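PDB 2JC4: exodeoxyribonuclease III from Neisseria meningitidis, which probably acts as a metal-dependent DNA-repair nuclease, trimming double-stranded DNA from its 3' ends with magnesium or manganese as cofactor. Local coordinates for residues D86-V91 against Y119-W123; G98-I102 against E134-K140; H77-L83 against A126-F130; M50-V55 against I67-P73. All coordinates share one frame; numbering follows the deposited sequence. Where two conformers were deposited one is given.

Interaction 1. Residues D86-V91 against Y119-W123; sequences DPQRRV and YKEQW
Asp86 and Trp123 mark where the two backbones come nearest, and even there the CA atoms stand 9.1 Å apart: an irregular loop, turning into strand at Val91, passes one flank of a helical turn, and long side chains bridge the gap. Tyr119 and Trp123, one turn apart on the helix, both point at the loop. With CG anti to the backbone N (chi1 171°), Tyr119 carries its hydroxyl into a polar cluster. There OH donates to Asp86 OD2 at 2.8 Å, which receives it on its syn lone pair; the carboxylate plane stands 79° from the ring. Arg90 NE offers the same OH a weak bond. Asp86 suits this place because its other oxygen, OD1, accepts from Gln88 N, closing an Asx turn that fixes the loop from within.

The setting is a DNase I-like fold, probably beside its catalytic face. Arg90 NH1 bonds to the carbonyl of Tyr105, a predicted active-site residue, and Gln88 touches a bound dihydrogenphosphate ion. Gln88 OE1 in turn receives Arg90 NH2 at 2.8 Å, which helps to hold the guanidinium in position; Asn63 ND2 donates to the same oxygen.

Deeper down the contact becomes apolar. The extended Arg90 chain brings CD to 3.5 Å from Trp123 NE1, and Val91 CG2 lies 3.5 Å from Trp123 CZ2. The indole N-H has a partner: at the ring edge it donates to a water, 2.9 Å from NE1, which donates in turn to Asp86 OD2 and to the carbonyl of Gln88.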
loop_
_atom_site.group_PDB
_atom_site.type_symbol
_atom_site.label_atom_id
_atom_site.label_comp_id
_atom_site.label_asym_id
_atom_site.label_seq_id
_atom_site.Cartn_x
_atom_site.Cartn_y
_atom_site.Cartn_z
ATOM N N ASP A 86 17.337 9.691 -0.406
ATOM C CA ASP A 86 16.902 8.754 0.616
ATOM C C ASP A 86 17.181 7.333 0.069
ATOM O O ASP A 86 16.714 6.984 -1.017
ATOM C CB ASP A 86 15.417 9.006 0.967
ATOM C CG ASP A 86 14.866 8.010 1.997
ATOM O OD1 ASP A 86 15.656 7.176 2.535
ATOM O OD2 ASP A 86 13.616 8.049 2.204
ATOM N N PRO A 87 18.010 6.538 0.783
ATOM C CA PRO A 87 18.309 5.183 0.272
ATOM C C PRO A 87 17.170 4.163 0.491
ATOM O O PRO A 87 17.205 3.055 -0.057
ATOM C CB PRO A 87 19.540 4.768 1.087
ATOM C CG PRO A 87 19.354 5.499 2.423
ATOM C CD PRO A 87 18.755 6.840 2.027
ATOM N N GLN A 88 16.183 4.522 1.298
ATOM C CA GLN A 88 15.110 3.585 1.649
ATOM C C GLN A 88 14.146 3.355 0.484
ATOM O O GLN A 88 13.561 4.295 -0.059
ATOM C CB GLN A 88 14.342 4.063 2.904
ATOM C CG GLN A 88 15.272 4.118 4.156
ATOM C CD GLN A 88 14.535 4.202 5.484
ATOM O OE1 GLN A 88 13.490 3.561 5.691
ATOM N NE2 GLN A 88 15.073 5.006 6.393
ATOM N N ARG A 89 13.975 2.087 0.136
ATOM C CA ARG A 89 13.237 1.725 -1.079
ATOM C C ARG A 89 11.741 1.674 -0.767
ATOM O O ARG A 89 11.245 0.673 -0.298
ATOM C CB ARG A 89 13.769 0.406 -1.634
ATOM C CG ARG A 89 15.271 0.458 -1.995
ATOM C CD ARG A 89 15.607 1.744 -2.796
ATOM N NE ARG A 89 16.886 1.627 -3.522
ATOM C CZ ARG A 89 17.658 2.660 -3.889
ATOM N NH1 ARG A 89 17.317 3.928 -3.613
ATOM N NH2 ARG A 89 18.809 2.423 -4.535
ATOM N N ARG A 90 11.043 2.784 -1.047
ATOM C CA ARG A 90 9.646 2.973 -0.545
ATOM C C ARG A 90 8.624 3.401 -1.564
ATOM O O ARG A 90 7.429 3.346 -1.276
ATOM C CB ARG A 90 9.639 4.035 0.538
ATOM C CG ARG A 90 10.329 3.560 1.811
ATOM C CD ARG A 90 10.265 4.629 2.829
ATOM N NE ARG A 90 10.838 4.182 4.105
ATOM C CZ ARG A 90 10.180 3.467 5.024
ATOM N NH1 ARG A 90 8.930 3.042 4.768
ATOM N NH2 ARG A 90 10.791 3.137 6.174
ATOM N N VAL A 91 9.078 3.874 -2.739
ATOM C CA VAL A 91 8.142 4.430 -3.753
ATOM C C VAL A 91 8.556 3.922 -5.146
ATOM O O VAL A 91 9.707 4.102 -5.589
ATOM C CB VAL A 91 8.162 5.983 -3.750
ATOM C CG1 VAL A 91 7.147 6.582 -4.766
ATOM C CG2 VAL A 91 7.915 6.554 -2.347
ATOM N N TYR A 119 11.433 11.859 10.325
ATOM C CA TYR A 119 11.614 11.246 8.998
ATOM C C TYR A 119 10.248 11.059 8.360
ATOM O O TYR A 119 10.041 11.492 7.237
ATOM C CB TYR A 119 12.408 9.946 9.078
ATOM C CG TYR A 119 12.497 9.090 7.815
ATOM C CD1 TYR A 119 12.781 9.654 6.552
ATOM C CD2 TYR A 119 12.336 7.701 7.900
ATOM C CE1 TYR A 119 12.863 8.826 5.390
ATOM C CE2 TYR A 119 12.422 6.888 6.779
ATOM C CZ TYR A 119 12.670 7.466 5.521
ATOM O OH TYR A 119 12.766 6.638 4.434
ATOM N N LYS A 120 9.303 10.456 9.082
ATOM C CA LYS A 120 7.957 10.247 8.547
ATOM C C LYS A 120 7.352 11.551 8.017
ATOM O O LYS A 120 6.774 11.571 6.926
ATOM C CB LYS A 120 7.007 9.627 9.593
ATOM C CG LYS A 120 5.687 9.117 9.011
ATOM C CD LYS A 120 4.833 8.398 10.089
ATOM C CE LYS A 120 3.612 7.666 9.470
ATOM N NZ LYS A 120 2.953 6.720 10.428
ATOM N N GLU A 121 7.455 12.631 8.808
ATOM C CA GLU A 121 6.900 13.935 8.412
ATOM C C GLU A 121 7.528 14.420 7.116
ATOM O O GLU A 121 6.829 14.843 6.213
ATOM C CB GLU A 121 7.108 14.970 9.529
ATOM C CG GLU A 121 6.573 16.382 9.231
ATOM C CD GLU A 121 6.877 17.360 10.362
ATOM O OE1 GLU A 121 7.692 17.062 11.253
ATOM O OE2 GLU A 121 6.270 18.435 10.358
ATOM N N GLN A 122 8.858 14.368 7.026
ATOM C CA GLN A 122 9.540 14.945 5.853
ATOM C C GLN A 122 9.241 14.087 4.618
ATOM O O GLN A 122 9.135 14.603 3.494
ATOM C CB GLN A 122 11.052 14.975 6.094
ATOM C CG GLN A 122 11.500 15.732 7.387
ATOM C CD GLN A 122 12.983 15.467 7.776
ATOM O OE1 GLN A 122 13.485 14.330 7.714
ATOM N NE2 GLN A 122 13.677 16.531 8.188
ATOM N N TRP A 123 9.164 12.779 4.835
ATOM C CA TRP A 123 8.934 11.801 3.776
ATOM C C TRP A 123 7.505 12.005 3.210
ATOM O O TRP A 123 7.294 12.055 1.994
ATOM C CB TRP A 123 9.170 10.374 4.319
ATOM C CG TRP A 123 9.105 9.321 3.266
ATOM C CD1 TRP A 123 10.154 8.801 2.538
ATOM C CD2 TRP A 123 7.933 8.684 2.791
ATOM N NE1 TRP A 123 9.688 7.853 1.649
ATOM C CE2 TRP A 123 8.323 7.789 1.770
ATOM C CE3 TRP A 123 6.580 8.805 3.099
ATOM C CZ2 TRP A 123 7.407 7.013 1.074
ATOM C CZ3 TRP A 123 5.672 8.014 2.404
ATOM C CH2 TRP A 123 6.096 7.130 1.419
HETATM O O HOH W 1 12.124 6.737 0.432
#

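Interaction 2. Residues G98-I102 against E134-K140; sequences GVRVI and EMTRHGK
Arg100 lies across His138 and grips Glu134, and these three side chains form the close-packed part of the contact. A bend at chi2 (60°) lays the methylene chain of Arg100 along the imidazole. CD sits over one face of His138, 3.7 Å from the ring centroid, in a CH-pi contact, and the guanidinium plane is only 10° from that of the ring. The charged end then meets Glu134. NE donates to OE1 at 2.6 Å in the plane of the guanidinium, and NH2 adds a weak bond to the same oxygen. Glu134 OE2 is left for Arg137 NH2, a weak bond within the second segment, so the carboxylate probably balances two positive charges and makes the three residues a salt-bridge network. Beside it, Ile102 CD1 packs at 3.9 Å against Glu134 CB, which suits a branched apolar residue on the helix-facing side of the strand.

Toward Gly98 the contact thins and water takes over. Arg100 N still donates to Lys140 O at 3.0 Å, but Lys140 sends its extended chain away from the strand. One water accepts from Lys140 N and another lies 2.6 Å from His138 ND1, at the edge of the ring; both bond only weakly to Gly98 O. Gly98 itself has positive phi, a conformation that glycine adopts readily.

The contact belongs to a beta-alpha-beta unit, strand 99-105, helix 115-135 and strand 141-144, and the Arg100-Lys140 bond continues into the parallel pairing of the two strands. Ile102 also packs on Leu141 and Leu143, and Arg100 on Ala93 of strand 91-96.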
loop_
_atom_site.group_PDB
_atom_site.type_symbol
_atom_site.label_atom_id
_atom_site.label_comp_id
_atom_site.label_asym_id
_atom_site.label_seq_id
_atom_site.Cartn_x
_atom_site.Cartn_y
_atom_site.Cartn_z
ATOM N N GLY A 98 -2.649 2.170 -19.084
ATOM C CA GLY A 98 -3.137 3.547 -19.033
ATOM C C GLY A 98 -3.476 4.126 -17.656
ATOM O O GLY A 98 -3.918 5.266 -17.568
ATOM N N VAL A 99 -3.255 3.357 -16.578
ATOM C CA VAL A 99 -3.474 3.877 -15.226
ATOM C C VAL A 99 -2.106 4.146 -14.586
ATOM O O VAL A 99 -1.240 3.261 -14.605
ATOM C CB VAL A 99 -4.219 2.835 -14.374
ATOM C CG1 VAL A 99 -4.390 3.333 -12.937
ATOM C CG2 VAL A 99 -5.555 2.520 -15.017
ATOM N N ARG A 100 -1.925 5.332 -14.022
ATOM C CA ARG A 100 -0.690 5.630 -13.302
ATOM C C ARG A 100 -0.831 5.007 -11.913
ATOM O O ARG A 100 -1.735 5.387 -11.149
ATOM C CB ARG A 100 -0.497 7.153 -13.181
ATOM C CG ARG A 100 0.862 7.565 -12.662
ATOM C CD ARG A 100 1.994 7.059 -13.593
ATOM N NE ARG A 100 3.280 7.614 -13.196
ATOM C CZ ARG A 100 4.460 7.237 -13.688
ATOM N NH1 ARG A 100 4.535 6.295 -14.619
ATOM N NH2 ARG A 100 5.567 7.813 -13.228
ATOM N N VAL A 101 0.083 4.088 -11.586
ATOM C CA VAL A 101 0.037 3.368 -10.326
ATOM C C VAL A 101 1.223 3.861 -9.494
ATOM O O VAL A 101 2.350 3.741 -9.897
ATOM C CB VAL A 101 0.148 1.861 -10.564
ATOM C CG1 VAL A 101 0.302 1.064 -9.224
ATOM C CG2 VAL A 101 -1.056 1.378 -11.358
ATOM N N ILE A 102 0.960 4.445 -8.341
ATOM C CA ILE A 102 2.059 4.813 -7.434
ATOM C C ILE A 102 1.983 3.934 -6.177
ATOM O O ILE A 102 1.057 4.090 -5.396
ATOM C CB ILE A 102 1.998 6.346 -7.081
ATOM C CG1 ILE A 102 1.916 7.192 -8.384
ATOM C CG2 ILE A 102 3.136 6.733 -6.105
ATOM C CD1 ILE A 102 1.639 8.693 -8.148
ATOM N N GLU A 134 2.398 14.308 -10.325
ATOM C CA GLU A 134 1.961 13.168 -11.131
ATOM C C GLU A 134 0.503 13.327 -11.551
ATOM O O GLU A 134 0.149 13.036 -12.696
ATOM C CB GLU A 134 2.170 11.841 -10.380
ATOM C CG GLU A 134 3.621 11.416 -10.209
ATOM C CD GLU A 134 4.167 10.791 -11.468
ATOM O OE1 GLU A 134 3.569 9.824 -11.952
ATOM O OE2 GLU A 134 5.178 11.277 -11.983
ATOM N N MET A 135 -0.331 13.817 -10.635
ATOM C CA MET A 135 -1.747 14.024 -10.939
ATOM C C MET A 135 -2.079 15.059 -12.050
ATOM O O MET A 135 -3.143 14.983 -12.651
ATOM C CB MET A 135 -2.488 14.392 -9.654
ATOM C CG MET A 135 -2.610 13.186 -8.684
ATOM S SD MET A 135 -3.398 13.720 -7.163
ATOM C CE MET A 135 -5.065 13.957 -7.819
ATOM N N THR A 136 -1.179 16.014 -12.317
ATOM C CA THR A 136 -1.399 16.978 -13.431
ATOM C C THR A 136 -1.370 16.316 -14.818
ATOM O O THR A 136 -1.712 16.948 -15.813
ATOM C CB THR A 136 -0.323 18.095 -13.485
ATOM O OG1 THR A 136 0.963 17.515 -13.760
ATOM C CG2 THR A 136 -0.260 18.859 -12.176
ATOM N N ARG A 137 -0.906 15.078 -14.891
ATOM C CA ARG A 137 -0.672 14.447 -16.183
ATOM C C ARG A 137 -1.483 13.192 -16.408
ATOM O O ARG A 137 -1.673 12.784 -17.550
ATOM C CB ARG A 137 0.803 14.124 -16.333
ATOM C CG ARG A 137 1.635 15.329 -16.425
ATOM C CD ARG A 137 3.106 14.978 -16.705
ATOM N NE ARG A 137 3.774 14.178 -15.685
ATOM C CZ ARG A 137 4.317 14.699 -14.594
ATOM N NH1 ARG A 137 4.198 15.997 -14.368
ATOM N NH2 ARG A 137 4.955 13.940 -13.717
ATOM N N HIS A 138 -1.950 12.569 -15.329
ATOM C CA HIS A 138 -2.652 11.287 -15.430
ATOM C C HIS A 138 -4.018 11.374 -14.795
ATOM O O HIS A 138 -4.142 11.374 -13.560
ATOM C CB HIS A 138 -1.870 10.164 -14.720
ATOM C CG HIS A 138 -0.458 10.023 -15.182
ATOM N ND1 HIS A 138 -0.104 9.272 -16.282
ATOM C CD2 HIS A 138 0.694 10.526 -14.678
ATOM C CE1 HIS A 138 1.206 9.322 -16.438
ATOM N NE2 HIS A 138 1.716 10.066 -15.472
ATOM N N GLY A 139 -5.052 11.389 -15.632
ATOM C CA GLY A 139 -6.457 11.437 -15.152
ATOM C C GLY A 139 -6.827 10.123 -14.459
ATOM O O GLY A 139 -7.656 10.088 -13.536
ATOM N N LYS A 140 -6.207 9.028 -14.892
ATOM C CA LYS A 140 -6.447 7.785 -14.179
ATOM C C LYS A 140 -5.210 7.561 -13.300
ATOM O O LYS A 140 -4.135 7.276 -13.797
ATOM C CB LYS A 140 -6.696 6.650 -15.156
ATOM C CG LYS A 140 -7.992 6.819 -15.915
ATOM C CD LYS A 140 -8.195 5.644 -16.860
ATOM C CE LYS A 140 -9.584 5.692 -17.535
ATOM N NZ LYS A 140 -9.723 4.537 -18.475
HETATM O O HOH W 2 -4.126 8.532 -16.926
HETATM O O HOH W 3 -1.763 7.998 -17.832
#

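Interaction 3. Residues H77-L83 against A126-F130; sequences HFGLPAL and ALTEF
Leu80 drives its two methyl groups into the flank of helix 115-135, which packs on one face of a sheet of the DNase I-like fold, near the end of its edge strand 76-78, where a type I beta turn, Leu80 to Leu83, follows. The apolar contacts dominate. Leu80 CD2 reaches Phe130 CB at 3.8 Å and Leu127 CD1 at 3.9 Å, while CD1 faces the methyl of Ala126. Small residues let the turn come close: Ala82 CB and Ala126 CB are 3.9 Å apart, with the CA atoms at 5.2 Å. Pro81, whose backbone suits the second place of the turn, adds CD against Phe130 CD1.

Aromatic contact is confined to one pair. Phe130 CG, trans to the backbone N (chi1 173°), carries the ring out from the helix to lie beside His77. The ring planes are 19° apart, but the rings are slid so far that they barely overlap, their centroids 4.7 Å from each other; Phe130 CE1 lies over one face of the imidazole.

Polar linkage passes through a single water between the backbones. It accepts from Ala82 N and donates to Ala126 O, 2.8 Å away from that carbonyl oxygen.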
loop_
_atom_site.group_PDB
_atom_site.type_symbol
_atom_site.label_atom_id
_atom_site.label_comp_id
_atom_site.label_asym_id
_atom_site.label_seq_id
_atom_site.Cartn_x
_atom_site.Cartn_y
_atom_site.Cartn_z
ATOM N N HIS A 77 9.182 4.789 -12.559
ATOM C CA HIS A 77 9.778 5.885 -11.774
ATOM C C HIS A 77 10.107 5.398 -10.374
ATOM O O HIS A 77 9.304 4.668 -9.762
ATOM C CB HIS A 77 8.820 7.085 -11.670
ATOM C CG HIS A 77 9.429 8.284 -11.003
ATOM N ND1 HIS A 77 9.354 8.501 -9.644
ATOM C CD2 HIS A 77 10.174 9.303 -11.501
ATOM C CE1 HIS A 77 10.007 9.608 -9.333
ATOM N NE2 HIS A 77 10.529 10.105 -10.439
ATOM N N PHE A 78 11.280 5.794 -9.878
ATOM C CA PHE A 78 11.773 5.343 -8.566
ATOM C C PHE A 78 11.927 6.516 -7.661
ATOM O O PHE A 78 12.492 7.547 -8.057
ATOM C CB PHE A 78 13.126 4.610 -8.670
ATOM C CG PHE A 78 13.059 3.345 -9.499
ATOM C CD1 PHE A 78 12.699 2.131 -8.917
ATOM C CD2 PHE A 78 13.331 3.380 -10.862
ATOM C CE1 PHE A 78 12.646 0.963 -9.693
ATOM C CE2 PHE A 78 13.245 2.225 -11.640
ATOM C CZ PHE A 78 12.904 1.022 -11.046
ATOM N N GLY A 79 11.449 6.359 -6.430
ATOM C CA GLY A 79 11.761 7.295 -5.360
ATOM C C GLY A 79 10.987 8.591 -5.456
ATOM O O GLY A 79 9.987 8.690 -6.210
ATOM N N LEU A 80 11.490 9.594 -4.725
ATOM C CA LEU A 80 10.842 10.909 -4.610
ATOM C C LEU A 80 11.810 12.038 -4.972
ATOM O O LEU A 80 12.888 12.184 -4.315
ATOM C CB LEU A 80 10.319 11.142 -3.176
ATOM C CG LEU A 80 9.275 10.142 -2.661
ATOM C CD1 LEU A 80 9.152 10.225 -1.144
ATOM C CD2 LEU A 80 7.927 10.327 -3.402
ATOM N N PRO A 81 11.454 12.842 -6.001
ATOM C CA PRO A 81 12.319 13.984 -6.400
ATOM C C PRO A 81 12.662 14.987 -5.298
ATOM O O PRO A 81 13.756 15.579 -5.318
ATOM C CB PRO A 81 11.493 14.685 -7.488
ATOM C CG PRO A 81 10.730 13.535 -8.142
ATOM C CD PRO A 81 10.294 12.704 -6.909
ATOM N N ALA A 82 11.736 15.210 -4.367
ATOM C CA ALA A 82 11.984 16.119 -3.256
ATOM C C ALA A 82 12.796 15.474 -2.137
ATOM O O ALA A 82 13.170 16.147 -1.194
ATOM C CB ALA A 82 10.657 16.702 -2.695
ATOM N N LEU A 83 13.048 14.174 -2.217
ATOM C CA LEU A 83 13.906 13.485 -1.249
ATOM C C LEU A 83 14.820 12.522 -2.016
ATOM O O LEU A 83 14.789 11.280 -1.804
ATOM C CB LEU A 83 13.039 12.765 -0.203
ATOM C CG LEU A 83 13.606 12.533 1.199
ATOM C CD1 LEU A 83 13.884 13.845 1.958
ATOM C CD2 LEU A 83 12.608 11.664 1.961
ATOM N N ALA A 126 7.388 15.035 1.072
ATOM C CA ALA A 126 7.994 14.749 -0.238
ATOM C C ALA A 126 7.035 13.920 -1.110
ATOM O O ALA A 126 6.933 14.126 -2.319
ATOM C CB ALA A 126 9.344 14.053 -0.088
ATOM N N LEU A 127 6.328 12.982 -0.499
ATOM C CA LEU A 127 5.375 12.194 -1.264
ATOM C C LEU A 127 4.262 13.079 -1.836
ATOM O O LEU A 127 3.875 12.927 -2.986
ATOM C CB LEU A 127 4.767 11.101 -0.371
ATOM C CG LEU A 127 3.695 10.239 -1.031
ATOM C CD1 LEU A 127 4.313 9.414 -2.212
ATOM C CD2 LEU A 127 3.038 9.332 -0.017
ATOM N N THR A 128 3.733 13.968 -1.008
ATOM C CA THR A 128 2.644 14.864 -1.419
ATOM C C THR A 128 3.036 15.651 -2.682
ATOM O O THR A 128 2.249 15.785 -3.632
ATOM C CB THR A 128 2.268 15.817 -0.248
ATOM O OG1 THR A 128 2.003 15.015 0.908
ATOM C CG2 THR A 128 1.002 16.562 -0.565
ATOM N N GLU A 129 4.265 16.136 -2.689
ATOM C CA GLU A 129 4.786 16.921 -3.821
ATOM C C GLU A 129 4.849 16.070 -5.100
ATOM O O GLU A 129 4.451 16.490 -6.190
ATOM C CB GLU A 129 6.172 17.479 -3.446
ATOM C CG GLU A 129 6.382 18.882 -3.914
ATOM C CD GLU A 129 7.823 19.325 -3.733
ATOM O OE1 GLU A 129 8.595 19.241 -4.717
ATOM O OE2 GLU A 129 8.175 19.709 -2.601
ATOM N N PHE A 130 5.340 14.860 -4.976
ATOM C CA PHE A 130 5.457 13.991 -6.137
ATOM C C PHE A 130 4.080 13.641 -6.678
ATOM O O PHE A 130 3.838 13.724 -7.895
ATOM C CB PHE A 130 6.172 12.708 -5.728
ATOM C CG PHE A 130 6.205 11.655 -6.795
ATOM C CD1 PHE A 130 6.875 11.883 -8.002
ATOM C CD2 PHE A 130 5.631 10.410 -6.567
ATOM C CE1 PHE A 130 6.944 10.902 -8.989
ATOM C CE2 PHE A 130 5.682 9.406 -7.569
ATOM C CZ PHE A 130 6.369 9.649 -8.761
HETATM O O HOH W 4 8.924 14.326 -4.312
#

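Interaction 4. Residues M50-V55 against I67-P73; sequences MGWHCV and IVSRSVP
Trp52 lays one face of its indole over the aliphatic part of Arg70, whose CG stands 3.4 Å from the centroid of the six-membered ring. This CH-pi contact uses arginine's long methylene chain; bends at chi2 and chi3 then carry the guanidinium back along Gly51, which passes beneath one of its faces and, lacking a side chain, leaves it room. Gly51 also ends the preceding helix, at positive phi, in a Schellman motif.

Beyond Trp52 the chains pair as a beta hairpin. His53 with Ser69 and Val55 with Ile67 are hydrogen-bonded pairs, with Cys54 and Val68 the non-hydrogen-bonded pair between them. The branched apolar side chains of Val55 and Ile67 lie side by side toward strand 91-96, with Val55 CG2 3.9 Å from Ile67 CB. After Ser69 the second chain curls round His53. Val72 CG2 sits over one face of that imidazole, toward its rim, in a CH-pi contact 3.6 Å from the centroid, and Pro73 CG meets Val55 CG1 at 4.0 Å.

Strand 53-57 is outermost in its sheet, and strand 65-69 separates it from strand 29-33. Pro73 also faces strand 91-96 of the other sheet, whereas Trp52 packs against Leu22 of helix 11-23.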
loop_
_atom_site.group_PDB
_atom_site.type_symbol
_atom_site.label_atom_id
_atom_site.label_comp_id
_atom_site.label_asym_id
_atom_site.label_seq_id
_atom_site.Cartn_x
_atom_site.Cartn_y
_atom_site.Cartn_z
ATOM N N MET A 50 5.431 -17.231 -14.582
ATOM C CA MET A 50 3.997 -17.393 -14.447
ATOM C C MET A 50 3.244 -16.464 -15.404
ATOM O O MET A 50 2.033 -16.452 -15.430
ATOM C CB MET A 50 3.565 -17.113 -13.007
ATOM C CG MET A 50 3.760 -18.287 -12.051
ATOM S SD MET A 50 3.336 -17.914 -10.324
ATOM C CE MET A 50 1.536 -17.954 -10.305
ATOM N N GLY A 51 3.972 -15.677 -16.166
ATOM C CA GLY A 51 3.352 -14.767 -17.136
ATOM C C GLY A 51 3.136 -13.352 -16.618
ATOM O O GLY A 51 2.400 -12.575 -17.229
ATOM N N TRP A 52 3.779 -13.014 -15.500
ATOM C CA TRP A 52 3.678 -11.668 -14.935
ATOM C C TRP A 52 4.884 -10.796 -15.188
ATOM O O TRP A 52 6.020 -11.219 -14.956
ATOM C CB TRP A 52 3.383 -11.755 -13.436
ATOM C CG TRP A 52 2.074 -12.450 -13.202
ATOM C CD1 TRP A 52 1.862 -13.811 -13.138
ATOM C CD2 TRP A 52 0.788 -11.838 -13.037
ATOM N NE1 TRP A 52 0.519 -14.076 -12.953
ATOM C CE2 TRP A 52 -0.164 -12.886 -12.905
ATOM C CE3 TRP A 52 0.339 -10.509 -13.006
ATOM C CZ2 TRP A 52 -1.524 -12.640 -12.696
ATOM C CZ3 TRP A 52 -1.013 -10.274 -12.814
ATOM C CH2 TRP A 52 -1.928 -11.334 -12.668
ATOM N N HIS A 53 4.642 -9.560 -15.619
ATOM C CA HIS A 53 5.707 -8.545 -15.694
ATOM C C HIS A 53 5.923 -7.912 -14.317
ATOM O O HIS A 53 4.960 -7.663 -13.601
ATOM C CB HIS A 53 5.334 -7.483 -16.703
ATOM C CG HIS A 53 5.144 -8.021 -18.088
ATOM N ND1 HIS A 53 6.199 -8.432 -18.876
ATOM C CD2 HIS A 53 4.024 -8.237 -18.814
ATOM C CE1 HIS A 53 5.735 -8.868 -20.034
ATOM N NE2 HIS A 53 4.416 -8.762 -20.019
ATOM N N CYS A 54 7.190 -7.703 -13.939
ATOM C CA CYS A 54 7.534 -7.204 -12.618
ATOM C C CYS A 54 8.476 -6.042 -12.735
ATOM O O CYS A 54 9.442 -6.120 -13.504
ATOM C CB CYS A 54 8.287 -8.282 -11.826
ATOM S SG CYS A 54 7.355 -9.777 -11.613
ATOM N N VAL A 55 8.218 -4.973 -11.979
ATOM C CA VAL A 55 9.248 -3.956 -11.747
ATOM C C VAL A 55 9.372 -3.774 -10.251
ATOM O O VAL A 55 8.391 -3.950 -9.534
ATOM C CB VAL A 55 8.962 -2.610 -12.456
ATOM C CG1 VAL A 55 8.953 -2.822 -14.001
ATOM C CG2 VAL A 55 7.639 -1.964 -11.964
ATOM N N ILE A 67 5.800 -3.719 -8.395
ATOM C CA ILE A 67 4.537 -3.686 -9.166
ATOM C C ILE A 67 4.535 -4.896 -10.097
ATOM O O ILE A 67 5.494 -5.118 -10.848
ATOM C CB ILE A 67 4.350 -2.398 -9.989
ATOM C CG1 ILE A 67 4.270 -1.169 -9.073
ATOM C CG2 ILE A 67 3.120 -2.517 -10.863
ATOM C CD1 ILE A 67 4.408 0.156 -9.794
ATOM N N VAL A 68 3.477 -5.680 -10.021
ATOM C CA VAL A 68 3.422 -6.953 -10.766
ATOM C C VAL A 68 2.143 -6.914 -11.591
ATOM O O VAL A 68 1.074 -6.622 -11.046
ATOM C CB VAL A 68 3.393 -8.141 -9.803
ATOM C CG1 VAL A 68 3.334 -9.449 -10.573
ATOM C CG2 VAL A 68 4.587 -8.097 -8.824
ATOM N N SER A 69 2.238 -7.152 -12.903
ATOM C CA SER A 69 1.066 -6.964 -13.749
ATOM C C SER A 69 1.124 -7.826 -15.002
ATOM O O SER A 69 2.206 -8.188 -15.449
ATOM C CB SER A 69 0.929 -5.482 -14.143
ATOM O OG SER A 69 2.151 -4.981 -14.690
ATOM N N ARG A 70 -0.029 -8.174 -15.561
ATOM C CA ARG A 70 0.032 -8.923 -16.821
ATOM C C ARG A 70 0.310 -7.986 -17.996
ATOM O O ARG A 70 0.879 -8.423 -18.999
ATOM C CB ARG A 70 -1.138 -9.899 -17.022
ATOM C CG ARG A 70 -0.852 -11.219 -16.242
ATOM C CD ARG A 70 -1.371 -12.492 -16.870
ATOM N NE ARG A 70 -0.444 -13.036 -17.859
ATOM C CZ ARG A 70 -0.483 -14.287 -18.301
ATOM N NH1 ARG A 70 -1.387 -15.128 -17.801
ATOM N NH2 ARG A 70 0.386 -14.700 -19.225
ATOM N N SER A 71 -0.036 -6.706 -17.842
ATOM C CA SER A 71 0.440 -5.649 -18.759
ATOM C C SER A 71 1.875 -5.175 -18.430
ATOM O O SER A 71 2.263 -5.099 -17.274
ATOM C CB SER A 71 -0.518 -4.462 -18.736
ATOM O OG SER A 71 -1.735 -4.811 -19.379
ATOM N N VAL A 72 2.649 -4.822 -19.449
ATOM C CA VAL A 72 4.006 -4.325 -19.247
ATOM C C VAL A 72 3.940 -2.940 -18.566
ATOM O O VAL A 72 3.254 -2.024 -19.063
ATOM C CB VAL A 72 4.788 -4.249 -20.613
ATOM C CG1 VAL A 72 6.226 -3.769 -20.429
ATOM C CG2 VAL A 72 4.783 -5.616 -21.320
ATOM N N PRO A 73 4.611 -2.777 -17.413
ATOM C CA PRO A 73 4.565 -1.431 -16.818
ATOM C C PRO A 73 5.428 -0.429 -17.620
ATOM O O PRO A 73 6.579 -0.745 -17.958
ATOM C CB PRO A 73 5.134 -1.643 -15.397
ATOM C CG PRO A 73 5.206 -3.163 -15.206
ATOM C CD PRO A 73 5.403 -3.712 -16.595
#

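In the fold
Helix 115-135 ties interactions 1, 2 and 3 together, offering successive turns to loop 86-91 and bend 77-83, with its last turn and the loop after it meeting strand 98-102. Interactions 1 and 3 are closest, centres 9 Å apart: Trp123 NE1 lies 3.7 Å from Leu80 CD1. Interaction 2 adjoins interaction 3 where Ile102 CG2 meets Phe130 CE2 at 4.0 Å. Interaction 4 belongs to the other sheet of the sandwich and touches interaction 2 through Ile67 CD1 and Val101 O, 4.1 Å apart. Interaction 1 comes nearest the probable catalytic site, the Arg90 side chain being about 3 Å from that of Tyr105, a predicted active-site residue, and about 10 Å from the bound magnesium ion.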